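Local coordinates for protein 2-C-methyl-D-erythritol 2,4-cyclodiphosphate synthase (Francisella tularensis subsp. tularensis, PDB 3RE3) that catalyses the cyclisation that releases CMP and forms 2-C-methyl-D-erythritol 2,4-cyclodiphosphate, a step of the non-mevalonate isoprenoid pathway, at residues A[44-47]-A[48-52]. Residues are numbered along the deposited sequence; the frame is centred on the assembly and turned at random.
Sequences DVLI and HALCD. With POP (pyrophosphate 2-), chain E.
D44, V45, L46 and I47 offer their carbonyls in turn to the amides of H48, A49, L50 and C51, the i to i+4 pattern of an alpha-helix, whose first link, H48 N to D44 O, measures 3.0 Å. D44 is the N-cap. Its carboxylate turns toward the first amides of the helix, with CG anti to the backbone N (chi1 179°), and OD1 takes the I47 amide at 3.2 Å along a nearly straight N-H direction, met from above the carboxylate plane. The amide of L46 adds a weak bond to the same oxygen, so one atom serves two amides that lack a carbonyl partner one turn earlier.

Two apolar pairs follow the same spacing. L46 reaches forward with CD2 to lie 4.1 Å from L50 CB, while CG2 of I47, anti to its own N, meets C51 SG at 4.0 Å. H48 does something different: its ring leads away from the first turn, with one face toward the pyrophosphate, whose O1 sits 3.2 Å from H48 CE1. D52 OD2 lies in the plane of the ring, at its edge. In relatives the equivalent histidine and the aspartate matching D13 bind the active-site metal, so the pyrophosphate probably marks the substrate's diphosphate site. Pyrophosphate O4 lies 3.6 Å from V45 CA at the start of the helix, where the helix dipole would probably favour an anion.

Helix 45-57 is thus wedged between the sheet and helix 79-92: V45, A49 and L50 rest on strand 151-161, D13 of strand 6-16 lies against V45, H48 and A49, and I47, L50 and C51 pack on L83. D52 OD1 accepts from I63 N, tying this helix to helix 63-66, and D52 also packs against K136 of a second subunit.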
loop_
_atom_site.group_PDB
_atom_site.type_symbol
_atom_site.label_atom_id
_atom_site.label_comp_id
_atom_site.label_asym_id
_atom_site.label_seq_id
_atom_site.Cartn_x
_atom_site.Cartn_y
_atom_site.Cartn_z
ATOM N N ASP A 44 -17.865 -2.798 6.478
ATOM C CA ASP A 44 -17.466 -1.534 5.876
ATOM C C ASP A 44 -15.960 -1.593 5.584
ATOM O O ASP A 44 -15.126 -1.563 6.483
ATOM C CB ASP A 44 -17.782 -0.406 6.853
ATOM C CG ASP A 44 -17.374 0.966 6.345
ATOM O OD1 ASP A 44 -16.450 1.080 5.508
ATOM O OD2 ASP A 44 -17.985 1.944 6.812
ATOM N N VAL A 45 -15.616 -1.647 4.309
ATOM C CA VAL A 45 -14.235 -1.885 3.910
ATOM C C VAL A 45 -13.282 -0.778 4.400
ATOM O O VAL A 45 -12.142 -1.057 4.786
ATOM C CB VAL A 45 -14.121 -2.145 2.377
ATOM C CG1 VAL A 45 -14.421 -0.891 1.585
ATOM C CG2 VAL A 45 -12.768 -2.695 2.012
ATOM N N LEU A 46 -13.743 0.470 4.396
ATOM C CA LEU A 46 -12.874 1.576 4.795
ATOM C C LEU A 46 -12.646 1.608 6.302
ATOM O O LEU A 46 -11.515 1.678 6.765
ATOM C CB LEU A 46 -13.402 2.924 4.293
ATOM C CG LEU A 46 -12.421 4.078 4.510
ATOM C CD1 LEU A 46 -12.781 5.329 3.728
ATOM C CD2 LEU A 46 -12.346 4.406 5.973
ATOM N N ILE A 47 -13.724 1.562 7.070
ATOM C CA ILE A 47 -13.570 1.618 8.506
ATOM C C ILE A 47 -12.741 0.419 8.961
ATOM O O ILE A 47 -12.008 0.479 9.945
ATOM C CB ILE A 47 -14.923 1.684 9.219
ATOM C CG1 ILE A 47 -15.566 3.044 8.955
ATOM C CG2 ILE A 47 -14.761 1.437 10.717
ATOM C CD1 ILE A 47 -16.732 3.363 9.859
ATOM N N HIS A 48 -12.861 -0.674 8.233
ATOM C CA HIS A 48 -12.090 -1.862 8.548
ATOM C C HIS A 48 -10.588 -1.624 8.342
ATOM O O HIS A 48 -9.797 -1.810 9.266
ATOM C CB HIS A 48 -12.576 -3.049 7.711
ATOM C CG HIS A 48 -12.019 -4.366 8.149
ATOM N ND1 HIS A 48 -12.813 -5.461 8.400
ATOM C CD2 HIS A 48 -10.743 -4.768 8.364
ATOM C CE1 HIS A 48 -12.053 -6.481 8.763
ATOM N NE2 HIS A 48 -10.795 -6.085 8.749
ATOM N N ALA A 49 -10.195 -1.193 7.147
ATOM C CA ALA A 49 -8.791 -0.928 6.894
ATOM C C ALA A 49 -8.283 0.152 7.873
ATOM O O ALA A 49 -7.140 0.117 8.337
ATOM C CB ALA A 49 -8.593 -0.495 5.461
ATOM N N LEU A 50 -9.155 1.101 8.198
ATOM C CA LEU A 50 -8.811 2.202 9.093
ATOM C C LEU A 50 -8.505 1.713 10.505
ATOM O O LEU A 50 -7.500 2.091 11.076
ATOM C CB LEU A 50 -9.937 3.226 9.124
ATOM C CG LEU A 50 -9.773 4.374 10.101
ATOM C CD1 LEU A 50 -8.519 5.140 9.775
ATOM C CD2 LEU A 50 -10.976 5.291 10.023
ATOM N N CYS A 51 -9.377 0.877 11.062
ATOM C CA CYS A 51 -9.128 0.252 12.356
ATOM C C CYS A 51 -7.832 -0.540 12.343
ATOM O O CYS A 51 -7.029 -0.441 13.264
ATOM C CB CYS A 51 -10.276 -0.671 12.737
ATOM S SG CYS A 51 -11.817 0.187 13.089
ATOM N N ASP A 52 -7.642 -1.332 11.297
ATOM C CA ASP A 52 -6.405 -2.073 11.114
ATOM C C ASP A 52 -5.173 -1.166 11.137
ATOM O O ASP A 52 -4.160 -1.528 11.723
ATOM C CB ASP A 52 -6.443 -2.861 9.797
ATOM C CG ASP A 52 -7.204 -4.174 9.915
ATOM O OD1 ASP A 52 -7.458 -4.617 11.061
ATOM O OD2 ASP A 52 -7.528 -4.773 8.860
HETATM P P1 POP E . -12.628 -8.405 4.879
HETATM O O1 POP E . -11.731 -8.143 6.068
HETATM O O2 POP E . -11.777 -8.841 3.708
HETATM O O3 POP E . -13.605 -9.502 5.228
HETATM O O POP E . -13.440 -7.056 4.504
HETATM P P2 POP E . -14.964 -6.749 4.958
HETATM O O4 POP E . -15.204 -5.266 4.808
HETATM O O5 POP E . -15.944 -7.515 4.097
HETATM O O6 POP E . -15.167 -7.117 6.411
#